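Local coordinates for protein benzyl alcohol dehydrogenase (Acinetobacter calcoaceticus, PDB 1F8F) that catalyses the NAD-dependent oxidation of benzyl alcohol, and probably of related aromatic alcohols, to the corresponding aldehyde, as a zinc-containing dehydrogenase, at residues A106-F111 / G313-S318; E153-V159 / P321-P326; S226-L230 / G361-K365. Numbering follows the deposited sequence.

How the contacts relate
Followed from the N terminus, the chain first lays down one partner of each contact, 106-111, then 153-159, then 226-230, and afterwards supplies the second partners in the same order, 313-318, 321-326 and 361-365. Each return closes a long loop, and since the segments alternate, all three contacts cross and none nests. Contacts 1 and 2 follow one another at the end of strand 310-313 and the start of helix 321-333, tying that region to the structural-zinc loop and to strand 156-159 of the GroES-like part. Contact 3, about 27 Å from contact 1 between centres, joins helix 225-234 to the approach of strand 365-369. Contacts 1 and 3 both touch NAD.

Contact 1: residues A106-F111 / G313-S318; sequences AYCSEF and GVVEGS. With ZN (zinc ion), chain C; NAD (nicotinamide-adenine-dinucleotide), chain F.
Segment 106-111 leaves a short 3-10 turn at Tyr107, then makes a type I beta turn from Cys108 to Phe111 (Phe111 N to Cys108 O, 2.8 Å), with Glu110 as N-cap of the next helix. Segment 313-318 runs extended from Gly313 to Val315, then enters left-handed phi/psi values from Glu316 to Ser318 and closes with Ser318 N to Val315 O at 3.0 Å. The backbones come nearest at Ala106 and Val315, CA to CA 6.0 Å. Tyr107 (chi1 m) places its OH to accept from Val315 N (2.9 Å) and to hydrogen-bond Ser318 OG (3.0 Å). Cys108 SG binds zinc at 2.3 Å; with Cys94, Cys97 and Cys100 it completes the four-cysteine structural zinc site seen in medium-chain alcohol dehydrogenases. The facing segment holds the nicotinamide amide: Glu316 N donates to NAD O7N (2.7 Å), and NAD N7N to Val314 O (3.3 Å). Val315 (chi1 t) sets CG2 3.3 Å from Tyr107 CE1 and CG1 over a face of the Phe111 ring, 4.0 Å from CZ.

Contact 2: residues E153-V159 / P321-P326; sequences ENNTVKV and PKKFIP
A strand lies along the start of a helix here: strand 156-159, paired antiparallel with strand 86-89 in the GroES-like part of this medium-chain dehydrogenase fold, meets the first turns of helix 321-333. The axes of 156-159 and 321-326 approach to 8.5 Å and cross at -34°, running roughly the same way; CA atoms pair Val157 with Lys322 (5.8 Å) and Val159 with Pro326 (6.4 Å). Ile325 N bonds to Pro321 O (2.9 Å), but the helix kinks at Pro326, whose nitrogen has no proton to give. The polar interactions converge on Lys322, whose CA-CB bond points sideways while chi1 m and an off-well chi2 of -102° lead the chain across to the turn before the strand. Its NZ donates to Glu153 O (3.0 Å), Thr156 O (2.6 Å) and water 1 (2.7 Å), three acceptors for three ammonium hydrogens. Glu153 O also receives Thr156 N at 3.2 Å, closing that turn. The Glu153 carboxylate is met elsewhere, by the amides of Thr79 and Glu80 and by Lys96 of the third subunit, while Asn154 ND2 donates to Tyr93 O. Val157 (chi1 t) turns CG1 to Ile325 CG2 (4.1 Å) and Pro326 CD (4.0 Å), and Val159 CG1 reaches Ile325 CG2 (4.2 Å). Water 1 also accepts from Lys158 N, 3.3 Å away.

Contact 3: residues S226-L230 / G361-K365; sequences SRLEL and GITLK. With NAD (nicotinamide-adenine-dinucleotide), chain F.
A single buried arginine bridges a helix, a loop carbonyl and the cofactor: from 226-230, Arg227 extends its chain (chi1 m, chi2 and chi3 t) so that NE donates to Gly361 O at 3.2 Å (164°), while NH1 donates to NAD O3B (2.6 Å) and NAD O1A (3.1 Å), a ribose hydroxyl and a phosphate oxygen on the adenosine side. One acceptor is thus a loop carbonyl and the other two belong to the cofactor. The segments stay well apart as backbones, the closest CA pair being Arg227 and Gly361 at 7.7 Å. Gly361 ends helix 351-360 in a Schellman motif, with phi 85° and psi 6°; at these angles a CB would jam against the carbonyl oxygen of the residue before, and the ideal CB of Gly361 would lie 3.6 Å from Arg227 NE. Helix 225-234 is the one after strand 217-222 in the Rossmann fold, and the same NAD is hydrogen-bonded by Asp222 at the end of that strand. Over one face of the guanidinium lies Leu364 CD1, 3.9 Å from Arg227 CZ. Leu364 (chi1 and chi2 m) also has its CG 4.1 Å from Leu230 CD2, and both leucines rest on Leu204 of helix 201-213. Water 2 hydrogen-bonds Ser226 OG at 2.8 Å and donates weakly to Gly361 O at 3.3 Å.

Contact 1: residues A106-F111 / G313-S318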
loop_
_atom_site.group_PDB
_atom_site.type_symbol
_atom_site.label_atom_id
_atom_site.label_comp_id
_atom_site.label_asym_id
_atom_site.label_seq_id
_atom_site.Cartn_x
_atom_site.Cartn_y
_atom_site.Cartn_z
ATOM N N ALA A 106 13.974 11.999 -5.310
ATOM C CA ALA A 106 13.420 13.345 -5.509
ATOM C C ALA A 106 13.336 14.112 -4.176
ATOM O O ALA A 106 13.240 15.338 -4.267
ATOM C CB ALA A 106 12.065 13.283 -6.168
ATOM N N TYR A 107 13.302 13.475 -3.020
ATOM C CA TYR A 107 13.147 14.023 -1.688
ATOM C C TYR A 107 14.446 14.085 -0.913
ATOM O O TYR A 107 14.511 14.350 0.287
ATOM C CB TYR A 107 11.943 13.304 -0.957
ATOM C CG TYR A 107 10.710 13.532 -1.849
ATOM C CD1 TYR A 107 10.164 14.793 -2.052
ATOM C CD2 TYR A 107 10.187 12.487 -2.584
ATOM C CE1 TYR A 107 9.136 15.022 -2.924
ATOM C CE2 TYR A 107 9.077 12.698 -3.393
ATOM C CZ TYR A 107 8.577 13.974 -3.611
ATOM O OH TYR A 107 7.489 14.046 -4.468
ATOM N N CYS A 108 15.552 13.814 -1.587
ATOM C CA CYS A 108 16.921 13.867 -1.068
ATOM C C CYS A 108 17.055 15.060 -0.160
ATOM O O CYS A 108 16.731 16.224 -0.456
ATOM C CB CYS A 108 18.008 13.966 -2.165
ATOM S SG CYS A 108 19.740 14.209 -1.790
ATOM N N SER A 109 17.653 14.846 1.020
ATOM C CA SER A 109 17.842 15.971 1.956
ATOM C C SER A 109 18.852 16.981 1.416
ATOM O O SER A 109 19.029 18.079 1.943
ATOM C CB SER A 109 18.121 15.444 3.363
ATOM O OG SER A 109 19.376 14.766 3.386
ATOM N N GLU A 110 19.523 16.721 0.285
ATOM C CA GLU A 110 20.374 17.754 -0.310
ATOM C C GLU A 110 19.690 18.256 -1.576
ATOM O O GLU A 110 20.385 18.874 -2.371
ATOM C CB GLU A 110 21.787 17.219 -0.567
ATOM C CG GLU A 110 22.482 16.522 0.568
ATOM C CD GLU A 110 23.938 16.155 0.594
ATOM O OE1 GLU A 110 24.745 16.009 -0.352
ATOM O OE2 GLU A 110 24.436 15.933 1.744
ATOM N N PHE A 111 18.398 18.053 -1.833
ATOM C CA PHE A 111 17.815 18.554 -3.074
ATOM C C PHE A 111 18.097 20.015 -3.297
ATOM O O PHE A 111 18.962 20.186 -4.157
ATOM C CB PHE A 111 16.311 18.260 -3.246
ATOM C CG PHE A 111 15.855 18.299 -4.691
ATOM C CD1 PHE A 111 15.548 19.498 -5.309
ATOM C CD2 PHE A 111 15.771 17.129 -5.441
ATOM C CE1 PHE A 111 15.140 19.510 -6.631
ATOM C CE2 PHE A 111 15.381 17.134 -6.742
ATOM C CZ PHE A 111 15.044 18.329 -7.350
ATOM N N GLY A 313 1.993 16.862 -2.219
ATOM C CA GLY A 313 3.081 17.512 -2.938
ATOM C C GLY A 313 3.972 16.608 -3.762
ATOM O O GLY A 313 4.405 15.596 -3.162
ATOM N N VAL A 314 4.305 16.927 -5.014
ATOM C CA VAL A 314 5.137 16.020 -5.802
ATOM C C VAL A 314 6.310 16.712 -6.519
ATOM O O VAL A 314 6.079 17.648 -7.292
ATOM C CB VAL A 314 4.293 15.327 -6.892
ATOM C CG1 VAL A 314 5.170 14.584 -7.896
ATOM C CG2 VAL A 314 3.259 14.345 -6.340
ATOM N N VAL A 315 7.517 16.200 -6.373
ATOM C CA VAL A 315 8.737 16.687 -7.037
ATOM C C VAL A 315 9.195 15.670 -8.082
ATOM O O VAL A 315 9.338 14.475 -7.796
ATOM C CB VAL A 315 9.946 16.865 -6.062
ATOM C CG1 VAL A 315 11.199 17.484 -6.699
ATOM C CG2 VAL A 315 9.578 17.715 -4.857
ATOM N N GLU A 316 9.376 16.108 -9.331
ATOM C CA GLU A 316 9.866 15.315 -10.420
ATOM C C GLU A 316 9.193 13.963 -10.577
ATOM O O GLU A 316 9.776 13.009 -11.128
ATOM C CB GLU A 316 11.397 15.090 -10.262
ATOM C CG GLU A 316 12.169 16.395 -10.197
ATOM C CD GLU A 316 12.538 16.875 -11.616
ATOM O OE1 GLU A 316 12.347 16.161 -12.628
ATOM O OE2 GLU A 316 13.034 17.989 -11.725
ATOM N N GLY A 317 7.892 13.874 -10.291
ATOM C CA GLY A 317 7.118 12.673 -10.521
ATOM C C GLY A 317 7.353 11.595 -9.474
ATOM O O GLY A 317 6.805 10.488 -9.668
ATOM N N SER A 318 8.042 11.826 -8.384
ATOM C CA SER A 318 8.352 10.798 -7.393
ATOM C C SER A 318 8.967 9.499 -7.885
ATOM O O SER A 318 8.851 8.527 -7.121
ATOM C CB SER A 318 7.070 10.481 -6.596
ATOM O OG SER A 318 6.536 11.719 -6.105
HETATM ZN ZN ZN C . 20.108 12.130 -0.782
HETATM P PA NAD F . 3.847 25.433 -19.485
HETATM O O1A NAD F . 4.234 24.665 -20.710
HETATM O O2A NAD F . 3.965 26.897 -19.528
HETATM O O5B NAD F . 2.433 24.947 -18.952
HETATM C C5B NAD F . 1.534 25.494 -17.957
HETATM C C4B NAD F . 0.157 25.751 -18.551
HETATM O O4B NAD F . -0.676 26.424 -17.547
HETATM C C3B NAD F . 0.090 26.630 -19.811
HETATM O O3B NAD F . -0.387 25.909 -20.940
HETATM C C2B NAD F . -0.886 27.759 -19.490
HETATM O O2B NAD F . -1.815 28.080 -20.534
HETATM C C1B NAD F . -1.625 27.187 -18.268
HETATM N N9A NAD F . -2.198 28.190 -17.377
HETATM C C8A NAD F . -1.586 29.255 -16.768
HETATM N N7A NAD F . -2.418 29.970 -16.010
HETATM C C5A NAD F . -3.636 29.329 -16.160
HETATM C C6A NAD F . -4.915 29.585 -15.631
HETATM N N6A NAD F . -5.219 30.577 -14.799
HETATM N N1A NAD F . -5.913 28.732 -15.973
HETATM C C2A NAD F . -5.635 27.696 -16.824
HETATM N N3A NAD F . -4.494 27.376 -17.358
HETATM C C4A NAD F . -3.526 28.238 -16.998
HETATM O O3 NAD F . 4.795 24.855 -18.290
HETATM P PN NAD F . 5.231 23.334 -18.087
HETATM O O1N NAD F . 4.109 22.423 -18.380
HETATM O O2N NAD F . 6.435 23.068 -18.886
HETATM O O5D NAD F . 5.578 23.391 -16.498
HETATM C C5D NAD F . 4.500 23.341 -15.550
HETATM C C4D NAD F . 4.833 23.832 -14.188
HETATM O O4D NAD F . 5.434 22.796 -13.346
HETATM C C3D NAD F . 5.643 25.110 -13.944
HETATM O O3D NAD F . 5.221 25.688 -12.694
HETATM C C2D NAD F . 7.033 24.501 -13.709
HETATM O O2D NAD F . 7.981 25.399 -13.154
HETATM C C1D NAD F . 6.570 23.417 -12.723
HETATM N N1N NAD F . 7.560 22.349 -12.635
HETATM C C2N NAD F . 7.546 21.623 -11.488
HETATM C C3N NAD F . 8.426 20.564 -11.375
HETATM C C7N NAD F . 8.488 19.642 -10.107
HETATM O O7N NAD F . 9.319 18.736 -10.062
HETATM N N7N NAD F . 7.565 19.939 -9.123
HETATM C C4N NAD F . 9.301 20.220 -12.447
HETATM C C5N NAD F . 8.792 20.665 -13.687
HETATM C C6N NAD F . 7.939 21.733 -13.869
#

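Contact 2: residues E153-V159 / P321-P326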
loop_
_atom_site.group_PDB
_atom_site.type_symbol
_atom_site.label_atom_id
_atom_site.label_comp_id
_atom_site.label_asym_id
_atom_site.label_seq_id
_atom_site.Cartn_x
_atom_site.Cartn_y
_atom_site.Cartn_z
ATOM N N GLU A 153 27.418 9.966 -12.082
ATOM C CA GLU A 153 26.967 8.656 -12.550
ATOM C C GLU A 153 25.509 8.459 -12.094
ATOM O O GLU A 153 24.772 7.891 -12.915
ATOM C CB GLU A 153 27.752 7.424 -12.032
ATOM C CG GLU A 153 27.398 6.043 -12.569
ATOM C CD GLU A 153 28.287 4.924 -12.058
ATOM O OE1 GLU A 153 28.774 5.028 -10.898
ATOM O OE2 GLU A 153 28.602 3.865 -12.639
ATOM N N ASN A 154 25.178 8.824 -10.865
ATOM C CA ASN A 154 23.775 8.556 -10.505
ATOM C C ASN A 154 22.772 9.461 -11.235
ATOM O O ASN A 154 21.604 9.049 -11.316
ATOM C CB ASN A 154 23.474 8.502 -9.019
ATOM C CG ASN A 154 23.609 9.832 -8.335
ATOM O OD1 ASN A 154 24.015 10.812 -8.983
ATOM N ND2 ASN A 154 23.262 9.842 -7.044
ATOM N N ASN A 155 23.134 10.618 -11.777
ATOM C CA ASN A 155 22.161 11.377 -12.574
ATOM C C ASN A 155 22.392 11.130 -14.068
ATOM O O ASN A 155 21.739 11.856 -14.826
ATOM C CB ASN A 155 22.027 12.842 -12.256
ATOM C CG ASN A 155 23.190 13.801 -12.413
ATOM O OD1 ASN A 155 24.305 13.570 -11.920
ATOM N ND2 ASN A 155 22.865 14.894 -13.072
ATOM N N THR A 156 23.172 10.166 -14.508
ATOM C CA THR A 156 23.371 9.960 -15.947
ATOM C C THR A 156 22.746 8.637 -16.329
ATOM O O THR A 156 23.197 7.560 -15.959
ATOM C CB THR A 156 24.858 10.083 -16.284
ATOM O OG1 THR A 156 25.346 11.333 -15.760
ATOM C CG2 THR A 156 25.197 10.134 -17.771
ATOM N N VAL A 157 21.673 8.627 -17.094
ATOM C CA VAL A 157 20.842 7.551 -17.503
ATOM C C VAL A 157 21.051 7.074 -18.939
ATOM O O VAL A 157 20.672 7.620 -19.961
ATOM C CB VAL A 157 19.335 7.792 -17.332
ATOM C CG1 VAL A 157 18.486 6.559 -17.383
ATOM C CG2 VAL A 157 19.005 8.544 -16.039
ATOM N N LYS A 158 21.608 5.851 -19.018
ATOM C CA LYS A 158 21.872 5.179 -20.287
ATOM C C LYS A 158 20.569 4.854 -21.011
ATOM O O LYS A 158 19.671 4.259 -20.411
ATOM C CB LYS A 158 22.728 3.926 -20.129
ATOM C CG LYS A 158 22.847 3.049 -21.370
ATOM C CD LYS A 158 24.157 2.257 -21.337
ATOM C CE LYS A 158 23.993 0.872 -21.943
ATOM N NZ LYS A 158 25.286 0.098 -21.851
ATOM N N VAL A 159 20.461 5.242 -22.283
ATOM C CA VAL A 159 19.294 4.850 -23.069
ATOM C C VAL A 159 19.765 4.246 -24.396
ATOM O O VAL A 159 20.922 4.319 -24.815
ATOM C CB VAL A 159 18.265 5.959 -23.341
ATOM C CG1 VAL A 159 17.681 6.619 -22.117
ATOM C CG2 VAL A 159 18.888 7.027 -24.244
ATOM N N PRO A 321 14.594 7.800 -11.398
ATOM C CA PRO A 321 14.855 8.067 -12.803
ATOM C C PRO A 321 15.618 6.987 -13.568
ATOM O O PRO A 321 15.290 6.757 -14.752
ATOM C CB PRO A 321 15.570 9.409 -12.842
ATOM C CG PRO A 321 15.281 10.004 -11.507
ATOM C CD PRO A 321 15.007 8.921 -10.517
ATOM N N LYS A 322 16.579 6.323 -12.927
ATOM C CA LYS A 322 17.366 5.249 -13.458
ATOM C C LYS A 322 16.483 4.043 -13.841
ATOM O O LYS A 322 16.821 3.319 -14.779
ATOM C CB LYS A 322 18.408 4.752 -12.435
ATOM C CG LYS A 322 19.698 5.547 -12.361
ATOM C CD LYS A 322 20.878 4.855 -13.110
ATOM C CE LYS A 322 21.771 6.068 -13.479
ATOM N NZ LYS A 322 23.077 5.725 -14.106
ATOM N N LYS A 323 15.337 3.916 -13.176
ATOM C CA LYS A 323 14.328 2.945 -13.484
ATOM C C LYS A 323 13.223 3.465 -14.418
ATOM O O LYS A 323 12.917 2.851 -15.429
ATOM C CB LYS A 323 13.625 2.452 -12.193
ATOM C CG LYS A 323 12.806 1.203 -12.447
ATOM C CD LYS A 323 11.767 0.949 -11.335
ATOM C CE LYS A 323 11.097 -0.411 -11.630
ATOM N NZ LYS A 323 10.134 -0.748 -10.563
ATOM N N PHE A 324 12.583 4.586 -14.105
ATOM C CA PHE A 324 11.477 5.189 -14.825
ATOM C C PHE A 324 11.789 5.743 -16.215
ATOM O O PHE A 324 10.919 5.636 -17.104
ATOM C CB PHE A 324 10.836 6.305 -13.948
ATOM C CG PHE A 324 9.440 6.692 -14.385
ATOM C CD1 PHE A 324 8.444 5.757 -14.593
ATOM C CD2 PHE A 324 9.084 8.022 -14.612
ATOM C CE1 PHE A 324 7.161 6.125 -14.996
ATOM C CE2 PHE A 324 7.821 8.396 -14.988
ATOM C CZ PHE A 324 6.817 7.448 -15.188
ATOM N N ILE A 325 12.935 6.407 -16.412
ATOM C CA ILE A 325 13.270 6.997 -17.707
ATOM C C ILE A 325 13.288 5.951 -18.799
ATOM O O ILE A 325 12.616 6.140 -19.814
ATOM C CB ILE A 325 14.491 7.917 -17.732
ATOM C CG1 ILE A 325 14.024 9.311 -17.218
ATOM C CG2 ILE A 325 15.124 8.093 -19.130
ATOM C CD1 ILE A 325 15.274 10.094 -16.872
ATOM N N PRO A 326 14.040 4.868 -18.632
ATOM C CA PRO A 326 13.983 3.778 -19.599
ATOM C C PRO A 326 12.572 3.229 -19.757
ATOM O O PRO A 326 12.242 2.770 -20.868
ATOM C CB PRO A 326 14.979 2.725 -19.068
ATOM C CG PRO A 326 15.840 3.506 -18.126
ATOM C CD PRO A 326 15.002 4.615 -17.549
HETATM O O HOH W 1 22.141 4.285 -16.165
#

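Contact 3: residues S226-L230 / G361-K365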
loop_
_atom_site.group_PDB
_atom_site.type_symbol
_atom_site.label_atom_id
_atom_site.label_comp_id
_atom_site.label_asym_id
_atom_site.label_seq_id
_atom_site.Cartn_x
_atom_site.Cartn_y
_atom_site.Cartn_z
ATOM N N SER A 226 -5.600 26.517 -28.484
ATOM C CA SER A 226 -4.828 25.595 -29.264
ATOM C C SER A 226 -4.256 24.474 -28.369
ATOM O O SER A 226 -4.037 23.390 -28.887
ATOM C CB SER A 226 -3.644 26.271 -29.991
ATOM O OG SER A 226 -2.834 26.915 -28.980
ATOM N N ARG A 227 -4.007 24.727 -27.102
ATOM C CA ARG A 227 -3.475 23.676 -26.203
ATOM C C ARG A 227 -4.587 22.687 -25.873
ATOM O O ARG A 227 -4.403 21.476 -25.680
ATOM C CB ARG A 227 -2.811 24.319 -24.975
ATOM C CG ARG A 227 -1.619 25.196 -25.292
ATOM C CD ARG A 227 -0.872 25.693 -24.063
ATOM N NE ARG A 227 0.524 25.956 -24.327
ATOM C CZ ARG A 227 1.637 25.858 -23.610
ATOM N NH1 ARG A 227 1.713 25.444 -22.345
ATOM N NH2 ARG A 227 2.832 26.170 -24.115
ATOM N N LEU A 228 -5.817 23.204 -25.852
ATOM C CA LEU A 228 -6.986 22.355 -25.616
ATOM C C LEU A 228 -7.275 21.538 -26.887
ATOM O O LEU A 228 -7.781 20.417 -26.768
ATOM C CB LEU A 228 -8.271 23.055 -25.223
ATOM C CG LEU A 228 -8.480 23.775 -23.919
ATOM C CD1 LEU A 228 -9.820 24.507 -23.877
ATOM C CD2 LEU A 228 -8.413 22.865 -22.668
ATOM N N GLU A 229 -6.935 22.045 -28.071
ATOM C CA GLU A 229 -7.203 21.218 -29.233
ATOM C C GLU A 229 -6.226 20.055 -29.355
ATOM O O GLU A 229 -6.577 18.973 -29.809
ATOM C CB GLU A 229 -7.189 22.024 -30.566
ATOM C CG GLU A 229 -7.922 23.352 -30.316
ATOM C CD GLU A 229 -9.305 23.281 -30.934
ATOM O OE1 GLU A 229 -9.617 24.004 -31.915
ATOM O OE2 GLU A 229 -10.107 22.443 -30.488
ATOM N N LEU A 230 -4.994 20.310 -28.922
ATOM C CA LEU A 230 -3.955 19.299 -28.964
ATOM C C LEU A 230 -4.309 18.257 -27.914
ATOM O O LEU A 230 -4.225 17.037 -28.166
ATOM C CB LEU A 230 -2.544 19.884 -28.719
ATOM C CG LEU A 230 -1.343 18.954 -28.566
ATOM C CD1 LEU A 230 -1.100 18.138 -29.860
ATOM C CD2 LEU A 230 -0.026 19.666 -28.309
ATOM N N GLY A 361 2.711 30.359 -25.318
ATOM C CA GLY A 361 1.952 29.159 -25.514
ATOM C C GLY A 361 1.921 28.550 -26.891
ATOM O O GLY A 361 1.203 27.545 -27.024
ATOM N N ILE A 362 2.675 29.028 -27.901
ATOM C CA ILE A 362 2.630 28.325 -29.185
ATOM C C ILE A 362 3.554 27.111 -29.144
ATOM O O ILE A 362 3.334 26.159 -29.881
ATOM C CB ILE A 362 2.955 29.100 -30.471
ATOM C CG1 ILE A 362 4.264 29.879 -30.349
ATOM C CG2 ILE A 362 1.818 30.013 -30.919
ATOM C CD1 ILE A 362 5.421 29.098 -30.934
ATOM N N THR A 363 4.580 27.143 -28.310
ATOM C CA THR A 363 5.487 25.997 -28.231
ATOM C C THR A 363 5.359 25.346 -26.858
ATOM O O THR A 363 5.724 25.991 -25.854
ATOM C CB THR A 363 6.947 26.421 -28.465
ATOM O OG1 THR A 363 7.088 26.844 -29.837
ATOM C CG2 THR A 363 7.946 25.315 -28.211
ATOM N N LEU A 364 4.997 24.069 -26.902
ATOM C CA LEU A 364 4.807 23.257 -25.710
ATOM C C LEU A 364 6.148 22.888 -25.065
ATOM O O LEU A 364 6.346 23.138 -23.888
ATOM C CB LEU A 364 4.045 21.961 -25.945
ATOM C CG LEU A 364 2.523 21.928 -26.037
ATOM C CD1 LEU A 364 1.904 22.100 -24.654
ATOM C CD2 LEU A 364 1.986 23.000 -26.981
ATOM N N LYS A 365 7.016 22.278 -25.840
ATOM C CA LYS A 365 8.347 21.877 -25.391
ATOM C C LYS A 365 9.455 22.170 -26.400
ATOM O O LYS A 365 9.790 21.319 -27.222
ATOM C CB LYS A 365 8.335 20.359 -25.018
ATOM C CG LYS A 365 9.683 19.739 -24.733
ATOM C CD LYS A 365 10.393 20.439 -23.557
ATOM C CE LYS A 365 9.645 20.279 -22.240
ATOM N NZ LYS A 365 10.314 21.028 -21.110
HETATM P PA NAD F . 3.847 25.433 -19.485
HETATM O O1A NAD F . 4.234 24.665 -20.710
HETATM O O2A NAD F . 3.965 26.897 -19.528
HETATM O O5B NAD F . 2.433 24.947 -18.952
HETATM C C5B NAD F . 1.534 25.494 -17.957
HETATM C C4B NAD F . 0.157 25.751 -18.551
HETATM O O4B NAD F . -0.676 26.424 -17.547
HETATM C C3B NAD F . 0.090 26.630 -19.811
HETATM O O3B NAD F . -0.387 25.909 -20.940
HETATM C C2B NAD F . -0.886 27.759 -19.490
HETATM O O2B NAD F . -1.815 28.080 -20.534
HETATM C C1B NAD F . -1.625 27.187 -18.268
HETATM N N9A NAD F . -2.198 28.190 -17.377
HETATM C C8A NAD F . -1.586 29.255 -16.768
HETATM N N7A NAD F . -2.418 29.970 -16.010
HETATM C C5A NAD F . -3.636 29.329 -16.160
HETATM C C6A NAD F . -4.915 29.585 -15.631
HETATM N N6A NAD F . -5.219 30.577 -14.799
HETATM N N1A NAD F . -5.913 28.732 -15.973
HETATM C C2A NAD F . -5.635 27.696 -16.824
HETATM N N3A NAD F . -4.494 27.376 -17.358
HETATM C C4A NAD F . -3.526 28.238 -16.998
HETATM O O3 NAD F . 4.795 24.855 -18.290
HETATM P PN NAD F . 5.231 23.334 -18.087
HETATM O O1N NAD F . 4.109 22.423 -18.380
HETATM O O2N NAD F . 6.435 23.068 -18.886
HETATM O O5D NAD F . 5.578 23.391 -16.498
HETATM C C5D NAD F . 4.500 23.341 -15.550
HETATM C C4D NAD F . 4.833 23.832 -14.188
HETATM O O4D NAD F . 5.434 22.796 -13.346
HETATM C C3D NAD F . 5.643 25.110 -13.944
HETATM O O3D NAD F . 5.221 25.688 -12.694
HETATM C C2D NAD F . 7.033 24.501 -13.709
HETATM O O2D NAD F . 7.981 25.399 -13.154
HETATM C C1D NAD F . 6.570 23.417 -12.723
HETATM N N1N NAD F . 7.560 22.349 -12.635
HETATM C C2N NAD F . 7.546 21.623 -11.488
HETATM C C3N NAD F . 8.426 20.564 -11.375
HETATM C C7N NAD F . 8.488 19.642 -10.107
HETATM O O7N NAD F . 9.319 18.736 -10.062
HETATM N N7N NAD F . 7.565 19.939 -9.123
HETATM C C4N NAD F . 9.301 20.220 -12.447
HETATM C C5N NAD F . 8.792 20.665 -13.687
HETATM C C6N NAD F . 7.939 21.733 -13.869
HETATM O O HOH W 2 -0.591 25.325 -28.720
#